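Local coordinates for 3-oxoacyl-[acyl-carrier-protein] synthase, mitochondrial (Arabidopsis thaliana, PDB 2IX4) that catalyses the condensation steps of mitochondrial fatty acid synthesis, adding two carbons from malonyl-ACP to a growing acyl chain, at residues K294-A299 / A332-T337; T301-Q306 / T411-S416; R305-C310 / S425-S430; I314-A319 / G379-T384. All blocks are in the same frame, centred on the assembly; numbering follows the deposited sequence.

Contact 1: residues K294-A299 / A332-T337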
loop_
_atom_site.group_PDB
_atom_site.type_symbol
_atom_site.label_atom_id
_atom_site.label_comp_id
_atom_site.label_asym_id
_atom_site.label_seq_id
_atom_site.Cartn_x
_atom_site.Cartn_y
_atom_site.Cartn_z
ATOM N N LYS A 294 -18.383 -15.764 1.678
ATOM C CA LYS A 294 -18.095 -15.699 3.112
ATOM C C LYS A 294 -17.278 -14.461 3.480
ATOM O O LYS A 294 -17.568 -13.799 4.476
ATOM C CB LYS A 294 -17.378 -16.967 3.585
ATOM C CG LYS A 294 -17.203 -17.042 5.096
ATOM C CD LYS A 294 -16.305 -18.191 5.497
ATOM C CE LYS A 294 -16.161 -18.252 7.004
ATOM N NZ LYS A 294 -15.101 -19.213 7.436
ATOM N N GLY A 295 -16.266 -14.156 2.666
ATOM C CA GLY A 295 -15.412 -12.993 2.886
ATOM C C GLY A 295 -16.212 -11.708 2.930
ATOM O O GLY A 295 -16.042 -10.887 3.837
ATOM N N ALA A 296 -17.095 -11.540 1.947
ATOM C CA ALA A 296 -17.980 -10.379 1.884
ATOM C C ALA A 296 -18.945 -10.344 3.076
ATOM O O ALA A 296 -19.212 -9.276 3.622
ATOM C CB ALA A 296 -18.741 -10.367 0.571
ATOM N N VAL A 297 -19.447 -11.514 3.479
ATOM C CA VAL A 297 -20.299 -11.637 4.670
ATOM C C VAL A 297 -19.554 -11.160 5.925
ATOM O O VAL A 297 -20.078 -10.353 6.700
ATOM C CB VAL A 297 -20.823 -13.096 4.870
ATOM C CG1 VAL A 297 -21.464 -13.277 6.245
ATOM C CG2 VAL A 297 -21.811 -13.476 3.772
ATOM N N LEU A 298 -18.326 -11.649 6.102
ATOM C CA LEU A 298 -17.498 -11.277 7.248
ATOM C C LEU A 298 -17.236 -9.777 7.309
ATOM O O LEU A 298 -17.373 -9.166 8.364
ATOM C CB LEU A 298 -16.175 -12.050 7.238
ATOM C CG LEU A 298 -16.222 -13.513 7.689
ATOM C CD1 LEU A 298 -14.873 -14.184 7.468
ATOM C CD2 LEU A 298 -16.638 -13.618 9.155
ATOM N N ALA A 299 -16.880 -9.189 6.171
ATOM C CA ALA A 299 -16.573 -7.762 6.095
ATOM C C ALA A 299 -17.772 -6.895 6.481
ATOM O O ALA A 299 -17.629 -5.922 7.228
ATOM C CB ALA A 299 -16.073 -7.402 4.700
ATOM N N ALA A 332 -24.379 -10.490 -4.177
ATOM C CA ALA A 332 -25.834 -10.542 -4.014
ATOM C C ALA A 332 -26.223 -11.613 -2.996
ATOM O O ALA A 332 -27.055 -11.375 -2.120
ATOM C CB ALA A 332 -26.515 -10.808 -5.355
ATOM N N ARG A 333 -25.601 -12.784 -3.123
ATOM C CA ARG A 333 -25.780 -13.896 -2.193
ATOM C C ARG A 333 -25.367 -13.491 -0.774
ATOM O O ARG A 333 -26.062 -13.798 0.197
ATOM C CB ARG A 333 -24.952 -15.088 -2.669
ATOM C CG ARG A 333 -25.511 -16.442 -2.294
ATOM C CD ARG A 333 -24.856 -17.553 -3.111
ATOM N NE ARG A 333 -25.229 -17.503 -4.527
ATOM C CZ ARG A 333 -24.382 -17.289 -5.534
ATOM N NH1 ARG A 333 -23.087 -17.106 -5.308
ATOM N NH2 ARG A 333 -24.836 -17.269 -6.780
ATOM N N ALA A 334 -24.244 -12.783 -0.673
ATOM C CA ALA A 334 -23.717 -12.305 0.603
ATOM C C ALA A 334 -24.618 -11.251 1.254
ATOM O O ALA A 334 -24.797 -11.256 2.474
ATOM C CB ALA A 334 -22.309 -11.762 0.420
ATOM N N ILE A 335 -25.179 -10.357 0.438
ATOM C CA ILE A 335 -26.139 -9.356 0.918
ATOM C C ILE A 335 -27.408 -10.037 1.452
ATOM O O ILE A 335 -27.960 -9.616 2.470
ATOM C CB ILE A 335 -26.465 -8.288 -0.168
ATOM C CG1 ILE A 335 -25.227 -7.431 -0.454
ATOM C CG2 ILE A 335 -27.635 -7.395 0.265
ATOM C CD1 ILE A 335 -25.323 -6.568 -1.713
ATOM N N LYS A 336 -27.848 -11.095 0.774
ATOM C CA LYS A 336 -28.960 -11.919 1.253
ATOM C C LYS A 336 -28.667 -12.583 2.594
ATOM O O LYS A 336 -29.556 -12.692 3.437
ATOM C CB LYS A 336 -29.346 -12.989 0.225
ATOM C CG LYS A 336 -30.747 -12.825 -0.357
ATOM C CD LYS A 336 -31.151 -14.002 -1.244
ATOM C CE LYS A 336 -31.577 -15.212 -0.422
ATOM N NZ LYS A 336 -32.136 -16.307 -1.268
ATOM N N THR A 337 -27.428 -13.032 2.782
ATOM C CA THR A 337 -27.024 -13.717 4.014
ATOM C C THR A 337 -26.941 -12.753 5.205
ATOM O O THR A 337 -27.352 -13.089 6.315
ATOM C CB THR A 337 -25.685 -14.476 3.822
ATOM O OG1 THR A 337 -25.832 -15.450 2.780
ATOM C CG2 THR A 337 -25.257 -15.188 5.105
#
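Val297 and Ala296 of helix 294-307 pack against Ala334 and Thr337 of helix 325-339, two neighbouring helices in the C-terminal half of the thiolase fold. The short segments cross at -44°, with their axes 8.6 Å apart. Alanine suits this approach because a lone methyl lets the two backbones come near each other: Ala296 CB and Ala334 CB meet at 3.8 Å.

Val297 supplies the wider part of the interface. Its CB stands back from the other helix, and the branches divide the work. CG1 lies anti to the backbone N (chi1 168°) and comes within 4.4 Å of Thr337 CG2. CG2, beside the backbone N, is the true point of contact. It is 3.8 Å from Ala334 CB and 4.0 Å from Thr337 CB, touching two residues about one turn apart on helix 325-339. The beta-branched valine thus spans both partners.

Threonine fits the outer border, since its methyl can face the valine while the hydroxyl is satisfied by its own helix. Lys294, on the face of helix 294-307 turned from helix 325-339, makes salt bridges with Glu110 and Glu114 of the second subunit. Thr337 OG1 bonds Arg333 O at 3.1 Å from above the carbonyl plane, on the face opposite to that used by Thr337 N.

Contact 2: residues T301-Q306 / T411-S416. With K (potassium ion), chain D.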
loop_
_atom_site.group_PDB
_atom_site.type_symbol
_atom_site.label_atom_id
_atom_site.label_comp_id
_atom_site.label_asym_id
_atom_site.label_seq_id
_atom_site.Cartn_x
_atom_site.Cartn_y
_atom_site.Cartn_z
ATOM N N THR A 301 -20.532 -7.969 8.207
ATOM C CA THR A 301 -20.869 -8.295 9.589
ATOM C C THR A 301 -19.985 -7.539 10.586
ATOM O O THR A 301 -20.472 -7.041 11.609
ATOM C CB THR A 301 -20.766 -9.817 9.832
ATOM O OG1 THR A 301 -21.667 -10.487 8.946
ATOM C CG2 THR A 301 -21.131 -10.171 11.262
ATOM N N ARG A 302 -18.696 -7.446 10.268
ATOM C CA ARG A 302 -17.722 -6.778 11.130
ATOM C C ARG A 302 -17.949 -5.272 11.220
ATOM O O ARG A 302 -17.821 -4.691 12.296
ATOM C CB ARG A 302 -16.294 -7.104 10.688
ATOM C CG ARG A 302 -15.838 -8.476 11.180
ATOM C CD ARG A 302 -14.723 -9.064 10.339
ATOM N NE ARG A 302 -14.406 -10.429 10.767
ATOM C CZ ARG A 302 -13.447 -11.190 10.244
ATOM N NH1 ARG A 302 -12.685 -10.733 9.258
ATOM N NH2 ARG A 302 -13.248 -12.418 10.712
ATOM N N ALA A 303 -18.300 -4.654 10.093
ATOM C CA ALA A 303 -18.639 -3.230 10.060
ATOM C C ALA A 303 -19.898 -2.941 10.885
ATOM O O ALA A 303 -19.946 -1.956 11.625
ATOM C CB ALA A 303 -18.813 -2.757 8.621
ATOM N N LEU A 304 -20.901 -3.809 10.758
ATOM C CA LEU A 304 -22.134 -3.729 11.549
ATOM C C LEU A 304 -21.867 -3.840 13.047
ATOM O O LEU A 304 -22.335 -3.012 13.834
ATOM C CB LEU A 304 -23.116 -4.832 11.133
ATOM C CG LEU A 304 -24.031 -4.578 9.933
ATOM C CD1 LEU A 304 -24.677 -5.878 9.469
ATOM C CD2 LEU A 304 -25.093 -3.549 10.287
ATOM N N ARG A 305 -21.117 -4.876 13.425
ATOM C CA ARG A 305 -20.770 -5.141 14.819
ATOM C C ARG A 305 -20.078 -3.947 15.486
ATOM O O ARG A 305 -20.387 -3.611 16.629
ATOM C CB ARG A 305 -19.919 -6.415 14.922
ATOM C CG ARG A 305 -19.621 -6.915 16.341
ATOM C CD ARG A 305 -20.881 -7.141 17.178
ATOM N NE ARG A 305 -21.359 -5.895 17.782
ATOM C CZ ARG A 305 -22.377 -5.799 18.635
ATOM N NH1 ARG A 305 -23.052 -6.881 19.013
ATOM N NH2 ARG A 305 -22.719 -4.609 19.116
ATOM N N GLN A 306 -19.167 -3.304 14.756
ATOM C CA GLN A 306 -18.451 -2.122 15.243
ATOM C C GLN A 306 -19.369 -0.925 15.497
ATOM O O GLN A 306 -19.152 -0.159 16.440
ATOM C CB GLN A 306 -17.356 -1.711 14.252
ATOM C CG GLN A 306 -16.152 -2.639 14.204
ATOM C CD GLN A 306 -15.256 -2.361 13.013
ATOM O OE1 GLN A 306 -15.068 -1.209 12.620
ATOM N NE2 GLN A 306 -14.699 -3.417 12.429
ATOM N N THR A 411 -28.271 5.490 7.454
ATOM C CA THR A 411 -27.103 4.615 7.447
ATOM C C THR A 411 -26.792 4.144 6.025
ATOM O O THR A 411 -27.695 3.745 5.285
ATOM C CB THR A 411 -27.316 3.381 8.350
ATOM O OG1 THR A 411 -28.570 2.775 8.034
ATOM C CG2 THR A 411 -27.313 3.774 9.822
ATOM N N ALA A 412 -25.515 4.197 5.653
ATOM C CA ALA A 412 -25.066 3.755 4.332
ATOM C C ALA A 412 -23.789 2.933 4.444
ATOM O O ALA A 412 -22.823 3.363 5.073
ATOM C CB ALA A 412 -24.857 4.946 3.406
ATOM N N MET A 413 -23.799 1.750 3.834
ATOM C CA MET A 413 -22.652 0.844 3.844
ATOM C C MET A 413 -22.085 0.691 2.433
ATOM O O MET A 413 -22.838 0.592 1.464
ATOM C CB MET A 413 -23.059 -0.519 4.420
ATOM C CG MET A 413 -21.960 -1.578 4.417
ATOM S SD MET A 413 -22.508 -3.179 5.050
ATOM C CE MET A 413 -22.390 -2.904 6.815
ATOM N N SER A 414 -20.757 0.671 2.327
ATOM C CA SER A 414 -20.078 0.548 1.039
ATOM C C SER A 414 -19.056 -0.592 1.044
ATOM O O SER A 414 -18.117 -0.587 1.839
ATOM C CB SER A 414 -19.401 1.873 0.669
ATOM O OG SER A 414 -18.857 1.818 -0.643
ATOM N N ASN A 415 -19.256 -1.562 0.153
ATOM C CA ASN A 415 -18.365 -2.718 0.017
ATOM C C ASN A 415 -17.290 -2.497 -1.047
ATOM O O ASN A 415 -17.576 -1.938 -2.112
ATOM C CB ASN A 415 -19.170 -3.959 -0.359
ATOM C CG ASN A 415 -20.138 -4.389 0.726
ATOM O OD1 ASN A 415 -20.020 -3.985 1.882
ATOM N ND2 ASN A 415 -21.098 -5.230 0.356
ATOM N N SER A 416 -16.066 -2.932 -0.759
ATOM C CA SER A 416 -14.972 -2.916 -1.737
ATOM C C SER A 416 -14.142 -4.187 -1.610
ATOM O O SER A 416 -13.593 -4.467 -0.544
ATOM C CB SER A 416 -14.078 -1.697 -1.536
ATOM O OG SER A 416 -14.831 -0.501 -1.557
HETATM K K K D . -19.011 0.054 -3.025
#
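Segment 301-306 of helix 294-307 lies over segment 411-416 of strand 411-418, coming nearest where the CA atoms of Ala303 and Met413 are 8.4 Å apart, a gap bridged by one long side chain. Met413 leaves the strand extended, CG anti to the backbone N (chi1 177°), and bends only at its last torsion (chi3 -81°). This turn sets the terminal methyl between two helix residues. CE rests 3.9 Å from Leu304 CG and 4.0 Å from Ala303 CB, and the leucine and methionine side chains cross at about a right angle.

Methionine suits the position because it is long and flexible, and alanine because its single methyl accepts the sulfur-borne CH3 without pushing the helix off. This is helix-on-sheet packing in the C-terminal half of the thiolase fold, and Met300, Ser425 and Leu427 also line the methionine. Next to Ala303 on the helix, Arg302 NH1 bonds Gln169 O of the second subunit.

The next two strand residues serve the potassium ion. Ser414 turns to the side of the strand facing helix 364-378, and its OG binds the ion at 3.0 Å. Asn415 O binds it at 2.6 Å, while its side-chain OD1 is taken by Ser425 OG; Asn318, Ala319 O and Glu368 complete the site.

Contact 3: residues R305-C310 / S425-S430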
loop_
_atom_site.group_PDB
_atom_site.type_symbol
_atom_site.label_atom_id
_atom_site.label_comp_id
_atom_site.label_asym_id
_atom_site.label_seq_id
_atom_site.Cartn_x
_atom_site.Cartn_y
_atom_site.Cartn_z
ATOM N N ARG A 305 -21.117 -4.876 13.425
ATOM C CA ARG A 305 -20.770 -5.141 14.819
ATOM C C ARG A 305 -20.078 -3.947 15.486
ATOM O O ARG A 305 -20.387 -3.611 16.629
ATOM C CB ARG A 305 -19.919 -6.415 14.922
ATOM C CG ARG A 305 -19.621 -6.915 16.341
ATOM C CD ARG A 305 -20.881 -7.141 17.178
ATOM N NE ARG A 305 -21.359 -5.895 17.782
ATOM C CZ ARG A 305 -22.377 -5.799 18.635
ATOM N NH1 ARG A 305 -23.052 -6.881 19.013
ATOM N NH2 ARG A 305 -22.719 -4.609 19.116
ATOM N N GLN A 306 -19.167 -3.304 14.756
ATOM C CA GLN A 306 -18.451 -2.122 15.243
ATOM C C GLN A 306 -19.369 -0.925 15.497
ATOM O O GLN A 306 -19.152 -0.159 16.440
ATOM C CB GLN A 306 -17.356 -1.711 14.252
ATOM C CG GLN A 306 -16.152 -2.639 14.204
ATOM C CD GLN A 306 -15.256 -2.361 13.013
ATOM O OE1 GLN A 306 -15.068 -1.209 12.620
ATOM N NE2 GLN A 306 -14.699 -3.417 12.429
ATOM N N SER A 307 -20.384 -0.769 14.647
ATOM C CA SER A 307 -21.313 0.357 14.743
ATOM C C SER A 307 -22.370 0.135 15.821
ATOM O O SER A 307 -23.021 1.084 16.262
ATOM C CB SER A 307 -21.991 0.597 13.393
ATOM O OG SER A 307 -22.806 -0.508 13.037
ATOM N N GLY A 308 -22.535 -1.122 16.233
ATOM C CA GLY A 308 -23.552 -1.505 17.207
ATOM C C GLY A 308 -24.946 -1.525 16.606
ATOM O O GLY A 308 -25.940 -1.450 17.330
ATOM N N LEU A 309 -25.014 -1.631 15.279
ATOM C CA LEU A 309 -26.281 -1.625 14.552
ATOM C C LEU A 309 -26.664 -3.014 14.062
ATOM O O LEU A 309 -25.797 -3.842 13.766
ATOM C CB LEU A 309 -26.224 -0.653 13.367
ATOM C CG LEU A 309 -26.079 0.841 13.682
ATOM C CD1 LEU A 309 -25.749 1.630 12.429
ATOM C CD2 LEU A 309 -27.324 1.402 14.362
ATOM N N CYS A 310 -27.972 -3.255 13.987
ATOM C CA CYS A 310 -28.520 -4.490 13.437
ATOM C C CYS A 310 -28.651 -4.363 11.916
ATOM O O CYS A 310 -28.745 -3.244 11.398
ATOM C CB CYS A 310 -29.884 -4.787 14.067
ATOM S SG CYS A 310 -29.820 -5.167 15.834
ATOM N N SER A 425 -15.472 -3.138 4.204
ATOM C CA SER A 425 -16.825 -2.616 4.232
ATOM C C SER A 425 -16.845 -1.388 5.134
ATOM O O SER A 425 -16.499 -1.472 6.311
ATOM C CB SER A 425 -17.795 -3.685 4.731
ATOM O OG SER A 425 -19.116 -3.412 4.310
ATOM N N LEU A 426 -17.215 -0.246 4.565
ATOM C CA LEU A 426 -17.287 1.006 5.317
ATOM C C LEU A 426 -18.734 1.347 5.628
ATOM O O LEU A 426 -19.577 1.349 4.733
ATOM C CB LEU A 426 -16.637 2.158 4.538
ATOM C CG LEU A 426 -15.141 2.082 4.206
ATOM C CD1 LEU A 426 -14.747 3.242 3.307
ATOM C CD2 LEU A 426 -14.280 2.057 5.469
ATOM N N LEU A 427 -19.018 1.635 6.896
ATOM C CA LEU A 427 -20.374 1.959 7.323
ATOM C C LEU A 427 -20.464 3.368 7.899
ATOM O O LEU A 427 -19.810 3.694 8.895
ATOM C CB LEU A 427 -20.904 0.911 8.315
ATOM C CG LEU A 427 -22.324 1.060 8.885
ATOM C CD1 LEU A 427 -23.370 1.252 7.788
ATOM C CD2 LEU A 427 -22.678 -0.140 9.742
ATOM N N PHE A 428 -21.279 4.193 7.249
ATOM C CA PHE A 428 -21.489 5.580 7.647
ATOM C C PHE A 428 -22.885 5.756 8.229
ATOM O O PHE A 428 -23.799 4.995 7.909
ATOM C CB PHE A 428 -21.316 6.516 6.448
ATOM C CG PHE A 428 -19.953 6.461 5.822
ATOM C CD1 PHE A 428 -19.662 5.524 4.835
ATOM C CD2 PHE A 428 -18.960 7.353 6.215
ATOM C CE1 PHE A 428 -18.402 5.468 4.256
ATOM C CE2 PHE A 428 -17.699 7.310 5.641
ATOM C CZ PHE A 428 -17.418 6.364 4.656
ATOM N N ALA A 429 -23.039 6.765 9.083
ATOM C CA ALA A 429 -24.331 7.101 9.665
ATOM C C ALA A 429 -24.443 8.604 9.858
ATOM O O ALA A 429 -23.433 9.283 10.035
ATOM C CB ALA A 429 -24.523 6.379 10.993
ATOM N N SER A 430 -25.667 9.124 9.814
ATOM C CA SER A 430 -25.910 10.527 10.150
ATOM C C SER A 430 -25.622 10.751 11.635
ATOM O O SER A 430 -25.710 9.817 12.441
ATOM C CB SER A 430 -27.344 10.928 9.811
ATOM O OG SER A 430 -28.272 10.153 10.546
#
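Leu427 meets Ser307 and Leu309 without the help of any ring: the aromatic group on this strand, that of Phe428, belongs to the other side of the sheet, against Ala369, Ile373 and Ile376 of helix 364-378. The contact joins strand 422-429 of the thiolase-fold sheet to the C-terminal end of helix 294-307, and it is made by aliphatic branches and one hydroxyl.

Ser307 comes first. Its OG sits between the backbone N and the carbonyl carbon (chi1 65°), from where it hydrogen-bonds to Leu304 O in the preceding turn. Held there, the oxygen lies 3.3 Å from Leu427 CD2, and Ser307 CB is 3.8 Å from the same methyl. A serine suits this last turn because it is small and finds an acceptor within its own helix.

Gly308 then ends the helix with positive phi (75°), a conformation that favours glycine, and the chain turns so that Leu309 points back toward the sheet. Its CD1 reaches Leu427 CD2 at 4.4 Å, a looser touch, while the leucine also leans on Thr411 of the neighbouring strand 411-418. The other branch of the strand leucine turns from the helix end, and Leu427 CD1 packs 3.7 Å from Ile314 CD1.

Contact 4: residues I314-A319 / G379-T384. With K (potassium ion), chain D.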
loop_
_atom_site.group_PDB
_atom_site.type_symbol
_atom_site.label_atom_id
_atom_site.label_comp_id
_atom_site.label_asym_id
_atom_site.label_seq_id
_atom_site.Cartn_x
_atom_site.Cartn_y
_atom_site.Cartn_z
ATOM N N ILE A 314 -29.911 -0.756 8.453
ATOM C CA ILE A 314 -29.136 -0.261 7.315
ATOM C C ILE A 314 -30.061 0.133 6.166
ATOM O O ILE A 314 -30.799 -0.694 5.629
ATOM C CB ILE A 314 -28.054 -1.281 6.849
ATOM C CG1 ILE A 314 -27.133 -1.681 8.011
ATOM C CG2 ILE A 314 -27.242 -0.732 5.673
ATOM C CD1 ILE A 314 -26.469 -0.518 8.753
ATOM N N ASP A 315 -30.011 1.409 5.802
ATOM C CA ASP A 315 -30.913 1.965 4.800
ATOM C C ASP A 315 -30.436 1.732 3.370
ATOM O O ASP A 315 -31.237 1.381 2.500
ATOM C CB ASP A 315 -31.131 3.462 5.047
ATOM C CG ASP A 315 -31.929 3.738 6.307
ATOM O OD1 ASP A 315 -32.632 2.828 6.799
ATOM O OD2 ASP A 315 -31.862 4.876 6.807
ATOM N N TYR A 316 -29.139 1.929 3.133
ATOM C CA TYR A 316 -28.575 1.838 1.785
ATOM C C TYR A 316 -27.242 1.092 1.741
ATOM O O TYR A 316 -26.370 1.308 2.579
ATOM C CB TYR A 316 -28.426 3.235 1.159
ATOM C CG TYR A 316 -27.690 3.237 -0.168
ATOM C CD1 TYR A 316 -28.214 2.570 -1.280
ATOM C CD2 TYR A 316 -26.472 3.902 -0.311
ATOM C CE1 TYR A 316 -27.539 2.557 -2.500
ATOM C CE2 TYR A 316 -25.789 3.900 -1.529
ATOM C CZ TYR A 316 -26.331 3.224 -2.617
ATOM O OH TYR A 316 -25.669 3.210 -3.826
ATOM N N VAL A 317 -27.103 0.206 0.760
ATOM C CA VAL A 317 -25.843 -0.482 0.506
ATOM C C VAL A 317 -25.355 -0.142 -0.904
ATOM O O VAL A 317 -26.038 -0.420 -1.891
ATOM C CB VAL A 317 -25.970 -2.021 0.682
ATOM C CG1 VAL A 317 -24.710 -2.738 0.201
ATOM C CG2 VAL A 317 -26.261 -2.379 2.136
ATOM N N ASN A 318 -24.188 0.488 -0.991
ATOM C CA ASN A 318 -23.521 0.663 -2.271
ATOM C C ASN A 318 -22.642 -0.558 -2.516
ATOM O O ASN A 318 -21.570 -0.693 -1.922
ATOM C CB ASN A 318 -22.728 1.975 -2.306
ATOM C CG ASN A 318 -22.132 2.266 -3.677
ATOM O OD1 ASN A 318 -21.094 1.713 -4.039
ATOM N ND2 ASN A 318 -22.774 3.149 -4.433
ATOM N N ALA A 319 -23.120 -1.461 -3.372
ATOM C CA ALA A 319 -22.453 -2.739 -3.637
ATOM C C ALA A 319 -21.149 -2.558 -4.406
ATOM O O ALA A 319 -20.961 -1.550 -5.099
ATOM C CB ALA A 319 -23.390 -3.674 -4.398
ATOM N N GLY A 379 -30.404 12.354 1.012
ATOM C CA GLY A 379 -31.579 11.488 1.071
ATOM C C GLY A 379 -31.983 10.984 -0.303
ATOM O O GLY A 379 -33.164 10.956 -0.638
ATOM N N VAL A 380 -30.985 10.618 -1.105
ATOM C CA VAL A 380 -31.189 10.072 -2.448
ATOM C C VAL A 380 -30.235 8.899 -2.621
ATOM O O VAL A 380 -29.033 9.033 -2.395
ATOM C CB VAL A 380 -30.898 11.113 -3.572
ATOM C CG1 VAL A 380 -31.335 10.573 -4.934
ATOM C CG2 VAL A 380 -31.590 12.436 -3.302
ATOM N N ALA A 381 -30.771 7.747 -3.007
ATOM C CA ALA A 381 -29.943 6.584 -3.296
ATOM C C ALA A 381 -29.791 6.444 -4.810
ATOM O O ALA A 381 -30.789 6.461 -5.533
ATOM C CB ALA A 381 -30.552 5.329 -2.687
ATOM N N PRO A 382 -28.540 6.324 -5.298
ATOM C CA PRO A 382 -28.294 6.272 -6.742
ATOM C C PRO A 382 -28.733 4.960 -7.395
ATOM O O PRO A 382 -28.799 3.920 -6.732
ATOM C CB PRO A 382 -26.776 6.445 -6.847
ATOM C CG PRO A 382 -26.250 5.950 -5.553
ATOM C CD PRO A 382 -27.291 6.254 -4.517
ATOM N N MET A 383 -29.025 5.028 -8.690
ATOM C CA MET A 383 -29.466 3.870 -9.467
ATOM C C MET A 383 -28.309 2.972 -9.897
ATOM O O MET A 383 -27.152 3.397 -9.907
ATOM C CB MET A 383 -30.223 4.339 -10.716
ATOM C CG MET A 383 -29.355 5.029 -11.767
ATOM S SD MET A 383 -30.293 5.685 -13.153
ATOM C CE MET A 383 -30.872 7.238 -12.477
ATOM N N THR A 384 -28.637 1.728 -10.245
ATOM C CA THR A 384 -27.744 0.870 -11.018
ATOM C C THR A 384 -28.164 1.012 -12.476
ATOM O O THR A 384 -29.340 0.849 -12.800
ATOM C CB THR A 384 -27.871 -0.623 -10.627
ATOM O OG1 THR A 384 -27.874 -0.759 -9.206
ATOM C CG2 THR A 384 -26.722 -1.435 -11.205
HETATM K K K D . -19.011 0.054 -3.025
#
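Beside the potassium site, strand 316-318 of the main sheet is covered by the segment around strand 380-381, with Tyr316 packed on Ala381 and Pro382. The tyrosine ring leaves the strand anti to the backbone N (chi1 173°) and reaches across to both. Its CD1 is 3.9 Å from Ala381 CB. Farther along, CZ lies 3.7 Å from Pro382 CD and the hydroxyl OH 3.3 Å from Pro382 CG. Alanine and proline suit this place: both are compact, and the rigid pyrrolidine meets the phenol end of the ring at a slant.

The buried hydroxyl is satisfied. Asn318 ND2 donates to Tyr316 OH at 3.0 Å, a bent bond of 142° tilted from the amide plane, and Ser351 OG also hydrogen-bonds to OH. With ND2 so engaged, Asn318 OD1 is turned to the potassium ion, 2.9 Å away; the backbone Asn318 O binds it too. A phenylalanine in place of Tyr316 would probably cost Asn318 ND2 its hydroxyl acceptor and Ser351 OG one of its partners, and let the ion-binding amide turn more freely. Tyr316 is thus a second-shell residue of a cation site whose remaining ligands are Ala319 O, Glu368, Ser414 and Asn415.

Overall arrangement
Contacts 1, 2 and 3 all draw on helix 294-307 and follow it from start to end: first against another helix, then over strand 411-418, then against strand 422-429. Contacts 2 and 4 are buried and share the potassium ion, their strands being neighbours in the sheet, bonded through the backbone of Met413. Contacts 1 and 3 are partly buried, nearer the surface; contact 1 rests on alanine and valine methyls, contact 3 on leucine branches, and in each a hydroxyl bonds back to its own helix. Contact 4 alone sets an aromatic ring between apolar packing and metal ligation. Contacts 1, 2 and, through Gln306, 3 reach the second subunit, whereas contact 4 does not.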